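Tail fiber protein (Acinetobacter phage AM24, PDB 5W5P) probably recognises and depolymerises the capsular polysaccharide of its Acinetobacter host, acting as the trimeric tailspike through which the phage attaches to the bacterial surface. Local coordinates at residues Asp312-Glu317 and Ile334-Glu339; Val473-Thr478 and Lys577-Leu582; Gly71-Asp76 and Trp98-Asn103. One frame throughout, in Å; residues are numbered along the deposited sequence.

Contact 1: residues Asp312-Glu317 and Ile334-Glu339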
loop_
_atom_site.group_PDB
_atom_site.type_symbol
_atom_site.label_atom_id
_atom_site.label_comp_id
_atom_site.label_asym_id
_atom_site.label_seq_id
_atom_site.Cartn_x
_atom_site.Cartn_y
_atom_site.Cartn_z
ATOM N N ASP A 312 -3.011 3.477 6.146
ATOM C CA ASP A 312 -1.679 3.534 5.561
ATOM C C ASP A 312 -1.191 4.973 5.431
ATOM O O ASP A 312 -1.970 5.881 5.129
ATOM C CB ASP A 312 -1.658 2.859 4.185
ATOM C CG ASP A 312 -2.185 1.433 4.224
ATOM O OD1 ASP A 312 -2.074 0.784 5.286
ATOM O OD2 ASP A 312 -2.703 0.959 3.187
ATOM N N GLY A 313 0.106 5.170 5.668
ATOM C CA GLY A 313 0.761 6.434 5.381
ATOM C C GLY A 313 0.163 7.660 6.037
ATOM O O GLY A 313 0.348 8.772 5.530
ATOM N N ASN A 314 -0.547 7.498 7.151
ATOM C CA ASN A 314 -1.096 8.639 7.864
ATOM C C ASN A 314 -0.007 9.358 8.657
ATOM O O ASN A 314 1.031 8.788 9.002
ATOM C CB ASN A 314 -2.202 8.203 8.823
ATOM C CG ASN A 314 -3.473 7.803 8.110
ATOM O OD1 ASN A 314 -4.167 8.640 7.529
ATOM N ND2 ASN A 314 -3.795 6.515 8.163
ATOM N N LEU A 315 -0.263 10.632 8.942
ATOM C CA LEU A 315 0.483 11.383 9.943
ATOM C C LEU A 315 -0.369 11.464 11.201
ATOM O O LEU A 315 -1.563 11.772 11.124
ATOM C CB LEU A 315 0.837 12.779 9.433
ATOM C CG LEU A 315 1.207 13.888 10.421
ATOM C CD1 LEU A 315 2.621 13.727 10.917
ATOM C CD2 LEU A 315 1.046 15.242 9.745
ATOM N N TRP A 316 0.236 11.162 12.353
ATOM C CA TRP A 316 -0.469 11.140 13.642
ATOM C C TRP A 316 0.494 11.671 14.705
ATOM O O TRP A 316 1.259 10.907 15.303
ATOM C CB TRP A 316 -0.960 9.737 13.974
ATOM C CG TRP A 316 -1.991 9.685 15.054
ATOM C CD1 TRP A 316 -1.809 9.272 16.348
ATOM C CD2 TRP A 316 -3.373 10.043 14.940
ATOM N NE1 TRP A 316 -2.991 9.360 17.043
ATOM C CE2 TRP A 316 -3.968 9.824 16.199
ATOM C CE3 TRP A 316 -4.165 10.528 13.895
ATOM C CZ2 TRP A 316 -5.318 10.078 16.440
ATOM C CZ3 TRP A 316 -5.505 10.782 14.134
ATOM C CH2 TRP A 316 -6.068 10.559 15.397
ATOM N N GLU A 317 0.442 12.981 14.941
ATOM C CA GLU A 317 1.381 13.667 15.817
ATOM C C GLU A 317 0.629 14.409 16.914
ATOM O O GLU A 317 -0.436 14.986 16.666
ATOM C CB GLU A 317 2.248 14.647 15.017
ATOM C CG GLU A 317 3.527 15.079 15.710
ATOM C CD GLU A 317 4.490 15.758 14.756
ATOM O OE1 GLU A 317 4.130 15.924 13.571
ATOM O OE2 GLU A 317 5.607 16.122 15.187
ATOM N N ILE A 334 0.069 0.090 7.126
ATOM C CA ILE A 334 1.320 0.145 6.378
ATOM C C ILE A 334 1.840 1.577 6.383
ATOM O O ILE A 334 1.201 2.484 5.833
ATOM C CB ILE A 334 1.154 -0.371 4.942
ATOM C CG1 ILE A 334 0.405 -1.711 4.936
ATOM C CG2 ILE A 334 2.511 -0.438 4.230
ATOM C CD1 ILE A 334 0.345 -2.381 3.576
ATOM N N GLY A 335 3.002 1.781 6.997
ATOM C CA GLY A 335 3.745 3.010 6.799
ATOM C C GLY A 335 3.216 4.231 7.510
ATOM O O GLY A 335 3.460 5.350 7.060
ATOM N N ASN A 336 2.492 4.056 8.611
ATOM C CA ASN A 336 2.022 5.213 9.355
ATOM C C ASN A 336 3.184 5.920 10.048
ATOM O O ASN A 336 4.249 5.345 10.289
ATOM C CB ASN A 336 0.966 4.806 10.379
ATOM C CG ASN A 336 -0.352 4.454 9.733
ATOM O OD1 ASN A 336 -0.957 5.281 9.045
ATOM N ND2 ASN A 336 -0.795 3.213 9.923
ATOM N N TYR A 337 2.962 7.194 10.358
ATOM C CA TYR A 337 3.941 8.050 11.018
ATOM C C TYR A 337 3.326 8.514 12.333
ATOM O O TYR A 337 2.425 9.363 12.339
ATOM C CB TYR A 337 4.316 9.228 10.113
ATOM C CG TYR A 337 5.306 10.232 10.679
ATOM C CD1 TYR A 337 4.906 11.188 11.605
ATOM C CD2 TYR A 337 6.628 10.258 10.245
ATOM C CE1 TYR A 337 5.793 12.112 12.108
ATOM C CE2 TYR A 337 7.526 11.187 10.742
ATOM C CZ TYR A 337 7.102 12.113 11.672
ATOM O OH TYR A 337 7.985 13.044 12.174
ATOM N N PHE A 338 3.797 7.944 13.438
ATOM C CA PHE A 338 3.387 8.345 14.774
ATOM C C PHE A 338 4.534 9.073 15.460
ATOM O O PHE A 338 5.684 8.623 15.405
ATOM C CB PHE A 338 2.967 7.135 15.606
ATOM C CG PHE A 338 1.862 6.330 14.998
ATOM C CD1 PHE A 338 0.543 6.740 15.119
ATOM C CD2 PHE A 338 2.135 5.150 14.320
ATOM C CE1 PHE A 338 -0.486 5.993 14.566
ATOM C CE2 PHE A 338 1.114 4.397 13.766
ATOM C CZ PHE A 338 -0.199 4.817 13.888
ATOM N N GLU A 339 4.218 10.196 16.107
ATOM C CA GLU A 339 5.239 11.012 16.760
ATOM C C GLU A 339 4.636 11.739 17.953
ATOM O O GLU A 339 3.732 12.563 17.782
ATOM C CB GLU A 339 5.844 12.018 15.778
ATOM C CG GLU A 339 6.952 12.873 16.372
ATOM C CD GLU A 339 8.098 12.041 16.920
ATOM O OE1 GLU A 339 8.506 11.070 16.249
ATOM O OE2 GLU A 339 8.596 12.360 18.021
HETATM O O HOH W 1 6.909 15.852 12.856
#
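Asp312-Glu317 and Ile334-Glu339 pair as parallel neighbours in the central, buried part of the chain, one turn resting on the next. The evidence is the in-register pairing of Leu315, Trp316 and Glu317 with Tyr337, Phe338 and Glu339, with strand axes 4.8 Å apart and 7° off parallel. Tyr337 N donates to Asn314 O, Trp316 N to Tyr337 O, and Glu339 N to Trp316 O. Ahead of the three paired residues, Asp312 OD1 takes the N-H of Ile334 at 2.9 Å, on its anti side but well out of the carboxylate plane, and Gly313 N bonds Ile334 O. Such stacked parallel strands build the right-handed beta-helix common among phage tailspikes, and Asn314 and Asn336 form an asparagine stack as found at turns of such helices. Their amide planes lie 9° apart. Asn336 OD1 accepts two donors from opposite faces of its plane, Asn314 N at 2.9 Å and Asn314 ND2 at 3.2 Å; that ND2 also reaches Val284 O, while Asn336 ND2 is held by Cys311 O. On one side of the sheet, Trp316 CB lies 3.5 Å from Phe338 CD1, and both rings meet Phe322 edge-to-face. On the other, Leu315 CD1 rests 3.5 Å from Tyr337 CD1. CG anti to the backbone N (chi1 -161°) sets Glu317 CG 3.3 Å from Glu339 O; beyond it the extended chain runs beside Glu339, and Glu317 OE2 accepts from a water 2.7 Å away that also bonds Tyr337 OH. Tyr337 packs on Val308 of the second subunit.

Contact 2: residues Val473-Thr478 and Lys577-Leu582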
loop_
_atom_site.group_PDB
_atom_site.type_symbol
_atom_site.label_atom_id
_atom_site.label_comp_id
_atom_site.label_asym_id
_atom_site.label_seq_id
_atom_site.Cartn_x
_atom_site.Cartn_y
_atom_site.Cartn_z
ATOM N N VAL A 473 26.298 -41.635 -0.374
ATOM C CA VAL A 473 24.908 -41.257 -0.147
ATOM C C VAL A 473 24.657 -39.771 -0.336
ATOM O O VAL A 473 23.488 -39.366 -0.435
ATOM C CB VAL A 473 24.429 -41.700 1.251
ATOM C CG1 VAL A 473 24.217 -43.198 1.257
ATOM C CG2 VAL A 473 25.404 -41.245 2.342
ATOM N N ALA A 474 25.696 -38.951 -0.429
ATOM C CA ALA A 474 25.516 -37.509 -0.485
ATOM C C ALA A 474 26.826 -36.876 -0.922
ATOM O O ALA A 474 27.896 -37.484 -0.822
ATOM C CB ALA A 474 25.063 -36.941 0.865
ATOM N N GLU A 475 26.726 -35.644 -1.416
ATOM C CA GLU A 475 27.895 -34.906 -1.873
ATOM C C GLU A 475 27.675 -33.430 -1.583
ATOM O O GLU A 475 26.692 -32.842 -2.046
ATOM C CB GLU A 475 28.139 -35.147 -3.361
ATOM C CG GLU A 475 29.270 -34.319 -3.946
ATOM C CD GLU A 475 29.398 -34.495 -5.444
ATOM O OE1 GLU A 475 29.032 -33.563 -6.191
ATOM O OE2 GLU A 475 29.864 -35.567 -5.880
ATOM N N ILE A 476 28.575 -32.840 -0.809
ATOM C CA ILE A 476 28.540 -31.416 -0.519
ATOM C C ILE A 476 29.775 -30.775 -1.137
ATOM O O ILE A 476 30.777 -31.440 -1.416
ATOM C CB ILE A 476 28.467 -31.132 0.995
ATOM C CG1 ILE A 476 29.762 -31.564 1.682
ATOM C CG2 ILE A 476 27.264 -31.839 1.616
ATOM C CD1 ILE A 476 29.734 -31.401 3.183
ATOM N N ASP A 477 29.698 -29.464 -1.358
ATOM C CA ASP A 477 30.788 -28.725 -1.982
ATOM C C ASP A 477 31.167 -27.523 -1.132
ATOM O O ASP A 477 30.308 -26.890 -0.508
ATOM C CB ASP A 477 30.417 -28.268 -3.397
ATOM C CG ASP A 477 31.625 -28.161 -4.310
ATOM O OD1 ASP A 477 32.731 -27.863 -3.812
ATOM O OD2 ASP A 477 31.466 -28.383 -5.529
ATOM N N THR A 478 32.463 -27.214 -1.114
ATOM C CA THR A 478 33.000 -26.083 -0.367
ATOM C C THR A 478 33.582 -25.009 -1.278
ATOM O O THR A 478 34.189 -24.052 -0.782
ATOM C CB THR A 478 34.073 -26.560 0.619
ATOM O OG1 THR A 478 35.219 -27.029 -0.106
ATOM C CG2 THR A 478 33.538 -27.686 1.490
ATOM N N LYS A 577 34.865 -30.953 -3.117
ATOM C CA LYS A 577 33.662 -31.631 -2.664
ATOM C C LYS A 577 33.985 -32.655 -1.583
ATOM O O LYS A 577 35.132 -33.069 -1.396
ATOM C CB LYS A 577 32.952 -32.316 -3.835
ATOM C CG LYS A 577 32.585 -31.372 -4.966
ATOM C CD LYS A 577 31.972 -32.106 -6.143
ATOM C CE LYS A 577 31.757 -31.167 -7.318
ATOM N NZ LYS A 577 31.526 -31.914 -8.584
ATOM N N TYR A 578 32.941 -33.065 -0.867
ATOM C CA TYR A 578 33.034 -34.126 0.126
ATOM C C TYR A 578 31.956 -35.153 -0.182
ATOM O O TYR A 578 30.775 -34.806 -0.278
ATOM C CB TYR A 578 32.880 -33.576 1.547
ATOM C CG TYR A 578 34.177 -33.050 2.123
ATOM C CD1 TYR A 578 34.579 -31.742 1.886
ATOM C CD2 TYR A 578 35.005 -33.863 2.894
ATOM C CE1 TYR A 578 35.763 -31.254 2.400
ATOM C CE2 TYR A 578 36.197 -33.382 3.412
ATOM C CZ TYR A 578 36.568 -32.075 3.161
ATOM O OH TYR A 578 37.743 -31.573 3.668
ATOM N N LEU A 579 32.368 -36.404 -0.362
ATOM C CA LEU A 579 31.443 -37.505 -0.588
ATOM C C LEU A 579 31.150 -38.176 0.747
ATOM O O LEU A 579 32.065 -38.689 1.399
ATOM C CB LEU A 579 32.029 -38.517 -1.575
ATOM C CG LEU A 579 32.741 -38.006 -2.830
ATOM C CD1 LEU A 579 33.249 -39.180 -3.653
ATOM C CD2 LEU A 579 31.825 -37.128 -3.666
ATOM N N LEU A 580 29.886 -38.166 1.155
ATOM C CA LEU A 580 29.463 -38.866 2.361
ATOM C C LEU A 580 29.021 -40.276 1.988
ATOM O O LEU A 580 28.281 -40.465 1.018
ATOM C CB LEU A 580 28.333 -38.109 3.058
ATOM C CG LEU A 580 28.712 -36.750 3.658
ATOM C CD1 LEU A 580 28.468 -35.631 2.655
ATOM C CD2 LEU A 580 27.950 -36.490 4.948
ATOM N N LYS A 581 29.494 -41.265 2.746
ATOM C CA LYS A 581 29.277 -42.664 2.408
ATOM C C LYS A 581 28.874 -43.458 3.642
ATOM O O LYS A 581 29.314 -43.170 4.759
ATOM C CB LYS A 581 30.531 -43.298 1.793
ATOM C CG LYS A 581 31.315 -42.400 0.855
ATOM C CD LYS A 581 32.627 -43.057 0.480
ATOM C CE LYS A 581 33.383 -42.247 -0.546
ATOM N NZ LYS A 581 34.570 -43.005 -1.027
ATOM N N LEU A 582 28.043 -44.476 3.421
ATOM C CA LEU A 582 27.614 -45.391 4.467
ATOM C C LEU A 582 28.012 -46.817 4.106
ATOM O O LEU A 582 28.000 -47.206 2.933
ATOM C CB LEU A 582 26.099 -45.313 4.692
ATOM C CG LEU A 582 25.580 -43.980 5.231
ATOM C CD1 LEU A 582 24.058 -43.955 5.244
ATOM C CD2 LEU A 582 26.141 -43.707 6.621
#
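Lys577 and Leu580, with Val473 next, bury the largest areas where Val473-Thr478 runs antiparallel to Lys577-Leu582. Lys577, extended beyond CG, crosses two acidic side chains obliquely: its CG lies 3.2 Å from Asp477 OD2, and its CD 3.3 Å from Glu475 OE1. NZ makes a long salt bridge to that OE1, at 3.8 Å, so the aliphatic part of the lysine carries much of the contact. Both acids have other partners, Glu475 OE1 in Thr623 and Asp477 OD1 in Thr576. Leu580 turns to the other side of the sheet, where its CD1 touches Ala474 CB and Ile476 CG2, each at 4.1 Å; Met496 of strand 492-503 packs against all three residues. Val473 sets CG2 between the backbone N and the carbonyl carbon, and this methyl sits 3.3 Å from Leu580 O and 4.0 Å from Leu582 CG, the side chains of Val473 and Leu582 crossing at about a right angle. Leu580 O receives a nearly straight bond from Val473 N (2.7 Å, 173°) and a weak one from Ala474 N. Two residues thus face one, which defines a classic beta bulge in an antiparallel sheet of the C-terminal domain, packed against a second antiparallel sheet.

Contact 3: residues Gly71-Asp76 and Trp98-Asn103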
loop_
_atom_site.group_PDB
_atom_site.type_symbol
_atom_site.label_atom_id
_atom_site.label_comp_id
_atom_site.label_asym_id
_atom_site.label_seq_id
_atom_site.Cartn_x
_atom_site.Cartn_y
_atom_site.Cartn_z
ATOM N N GLY A 71 -26.462 36.379 -11.099
ATOM C CA GLY A 71 -26.222 35.551 -12.262
ATOM C C GLY A 71 -27.132 35.955 -13.406
ATOM O O GLY A 71 -27.858 36.946 -13.332
ATOM N N LEU A 72 -27.074 35.153 -14.465
ATOM C CA LEU A 72 -27.879 35.378 -15.657
ATOM C C LEU A 72 -29.202 34.630 -15.550
ATOM O O LEU A 72 -29.249 33.492 -15.078
ATOM C CB LEU A 72 -27.129 34.922 -16.912
ATOM C CG LEU A 72 -25.828 35.638 -17.277
ATOM C CD1 LEU A 72 -24.980 34.750 -18.173
ATOM C CD2 LEU A 72 -26.109 36.977 -17.957
ATOM N N PHE A 73 -30.274 35.280 -16.000
ATOM C CA PHE A 73 -31.610 34.702 -16.016
ATOM C C PHE A 73 -32.234 34.949 -17.383
ATOM O O PHE A 73 -32.144 36.059 -17.917
ATOM C CB PHE A 73 -32.490 35.306 -14.912
ATOM C CG PHE A 73 -32.091 34.895 -13.522
ATOM C CD1 PHE A 73 -31.104 35.585 -12.833
ATOM C CD2 PHE A 73 -32.699 33.810 -12.905
ATOM C CE1 PHE A 73 -30.734 35.203 -11.555
ATOM C CE2 PHE A 73 -32.331 33.426 -11.627
ATOM C CZ PHE A 73 -31.348 34.124 -10.952
ATOM N N TYR A 74 -32.857 33.921 -17.952
ATOM C CA TYR A 74 -33.539 34.046 -19.231
ATOM C C TYR A 74 -35.035 33.841 -19.045
ATOM O O TYR A 74 -35.465 33.018 -18.232
ATOM C CB TYR A 74 -32.986 33.061 -20.271
ATOM C CG TYR A 74 -33.456 31.633 -20.126
ATOM C CD1 TYR A 74 -32.839 30.768 -19.223
ATOM C CD2 TYR A 74 -34.496 31.139 -20.905
ATOM C CE1 TYR A 74 -33.252 29.453 -19.087
ATOM C CE2 TYR A 74 -34.920 29.830 -20.779
ATOM C CZ TYR A 74 -34.293 28.988 -19.868
ATOM O OH TYR A 74 -34.710 27.679 -19.739
ATOM N N ALA A 75 -35.822 34.610 -19.793
ATOM C CA ALA A 75 -37.279 34.547 -19.710
ATOM C C ALA A 75 -37.756 33.356 -20.530
ATOM O O ALA A 75 -37.778 33.400 -21.761
ATOM C CB ALA A 75 -37.906 35.848 -20.197
ATOM N N ASP A 76 -38.133 32.280 -19.843
ATOM C CA ASP A 76 -38.642 31.073 -20.490
ATOM C C ASP A 76 -40.105 31.305 -20.845
ATOM O O ASP A 76 -41.010 31.084 -20.035
ATOM C CB ASP A 76 -38.466 29.863 -19.580
ATOM C CG ASP A 76 -38.682 28.553 -20.304
ATOM O OD1 ASP A 76 -38.972 28.581 -21.518
ATOM O OD2 ASP A 76 -38.567 27.493 -19.657
ATOM N N TRP A 98 -38.481 33.377 -14.917
ATOM C CA TRP A 98 -37.053 33.588 -15.112
ATOM C C TRP A 98 -36.286 32.385 -14.571
ATOM O O TRP A 98 -36.499 31.964 -13.430
ATOM C CB TRP A 98 -36.597 34.870 -14.407
ATOM C CG TRP A 98 -37.198 36.138 -14.974
ATOM C CD1 TRP A 98 -38.300 36.803 -14.516
ATOM C CD2 TRP A 98 -36.721 36.886 -16.101
ATOM N NE1 TRP A 98 -38.539 37.910 -15.291
ATOM C CE2 TRP A 98 -37.582 37.985 -16.268
ATOM C CE3 TRP A 98 -35.647 36.732 -16.982
ATOM C CZ2 TRP A 98 -37.404 38.926 -17.280
ATOM C CZ3 TRP A 98 -35.474 37.669 -17.989
ATOM C CH2 TRP A 98 -36.346 38.747 -18.129
ATOM N N LYS A 99 -35.398 31.832 -15.390
ATOM C CA LYS A 99 -34.607 30.668 -15.011
ATOM C C LYS A 99 -33.125 30.995 -15.109
ATOM O O LYS A 99 -32.666 31.549 -16.112
ATOM C CB LYS A 99 -34.947 29.451 -15.881
ATOM C CG LYS A 99 -36.432 29.211 -15.963
ATOM C CD LYS A 99 -36.818 27.970 -16.736
ATOM C CE LYS A 99 -38.174 27.470 -16.246
ATOM N NZ LYS A 99 -38.813 26.599 -17.267
ATOM N N ARG A 100 -32.388 30.650 -14.063
ATOM C CA ARG A 100 -30.958 30.912 -14.019
ATOM C C ARG A 100 -30.233 30.058 -15.049
ATOM O O ARG A 100 -30.540 28.876 -15.230
ATOM C CB ARG A 100 -30.414 30.628 -12.615
ATOM C CG ARG A 100 -28.921 30.831 -12.451
ATOM C CD ARG A 100 -28.445 30.323 -11.090
ATOM N NE ARG A 100 -29.108 31.001 -9.977
ATOM C CZ ARG A 100 -28.673 32.131 -9.430
ATOM N NH1 ARG A 100 -27.577 32.711 -9.896
ATOM N NH2 ARG A 100 -29.328 32.678 -8.417
ATOM N N LYS A 101 -29.276 30.672 -15.737
ATOM C CA LYS A 101 -28.403 29.963 -16.665
ATOM C C LYS A 101 -27.247 29.382 -15.862
ATOM O O LYS A 101 -26.430 30.129 -15.315
ATOM C CB LYS A 101 -27.893 30.898 -17.758
ATOM C CG LYS A 101 -28.984 31.615 -18.550
ATOM C CD LYS A 101 -29.151 31.006 -19.933
ATOM C CE LYS A 101 -29.475 32.068 -20.971
ATOM N NZ LYS A 101 -29.518 31.485 -22.338
ATOM N N TRP A 102 -27.184 28.054 -15.779
ATOM C CA TRP A 102 -26.098 27.385 -15.076
ATOM C C TRP A 102 -25.963 25.964 -15.607
ATOM O O TRP A 102 -26.967 25.265 -15.780
ATOM C CB TRP A 102 -26.336 27.379 -13.559
ATOM C CG TRP A 102 -27.540 26.595 -13.107
ATOM C CD1 TRP A 102 -28.849 26.959 -13.231
ATOM C CD2 TRP A 102 -27.542 25.324 -12.447
ATOM N NE1 TRP A 102 -29.665 25.991 -12.696
ATOM C CE2 TRP A 102 -28.887 24.978 -12.209
ATOM C CE3 TRP A 102 -26.539 24.444 -12.036
ATOM C CZ2 TRP A 102 -29.253 23.792 -11.577
ATOM C CZ3 TRP A 102 -26.906 23.264 -11.413
ATOM C CH2 TRP A 102 -28.252 22.951 -11.189
ATOM N N ASN A 103 -24.726 25.547 -15.872
ATOM C CA ASN A 103 -24.436 24.191 -16.315
ATOM C C ASN A 103 -23.404 23.515 -15.423
ATOM O O ASN A 103 -22.881 22.452 -15.781
ATOM C CB ASN A 103 -23.958 24.184 -17.770
ATOM C CG ASN A 103 -22.807 25.140 -18.015
ATOM O OD1 ASN A 103 -22.062 25.487 -17.099
ATOM N ND2 ASN A 103 -22.654 25.568 -19.261
HETATM O O HOH W 2 -25.450 32.842 -14.142
#
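Lys99 and Asp76 meet in a short salt bridge, NZ to OD2 at 2.6 Å, on the anti side of the carboxylate and 17° out of its plane. Lys99 CB lies 3.6 Å from Tyr74 CE1, and farther along the extended chain CD is 3.7 Å from Tyr74 OH. Tyr74 also lies across Lys101, whose CE comes within 3.7 Å of Tyr74 CB. On the opposite side of the sheet, Ala75 CB sits over the six-membered ring of Trp98, 3.9 Å from its centroid and 17° off the normal, a CH-pi contact. Phe73 sets CZ over one face of the Arg100 guanidinium, 3.5 Å from NH2, with ring and guanidinium planes 63° apart. These side chains are brought together by antiparallel pairing: Tyr74 and Lys99 exchange both backbone bonds, and Lys101 N donates to Leu72 O. A water joins Leu72 N to Lys101 O. Farther out, Gly69, Gly70 and Gly87 offer carbonyls to the guanidinium, which makes a cation-pi contact with Trp110, while Leu45 of helix 42-46 packs on Phe73 and Trp98. Lys101 NZ bonds Gly60 O of the third subunit, joining this N-terminal four-stranded sheet to a neighbouring chain. With Asp79 as a second acidic partner, Lys99 is probably kept protonated, while the charge of the buried Arg100 is probably eased in part by the three carbonyls and the cation-pi contact with Trp110.

All three contacts pair strands, but in different elements: contact 3 belongs to an N-terminal antiparallel sheet, contact 1 to the parallel coils of the central shaft, and contact 2 to the C-terminal antiparallel domain. Contacts 2 and 3 lie on opposite sides of the chain's centre, their centres about 93 Å apart; the centre of contact 1 lies about 12 Å from that of the chain. Contacts 1 and 2 are mostly buried, contact 3 only partly. Stacked amides and an oblique aromatic pair distinguish contact 1, aliphatic packing and a long salt bridge contact 2, and a short salt bridge with aromatic-guanidinium packing contact 3. Other subunits reach contacts 1 and 3 but not contact 2.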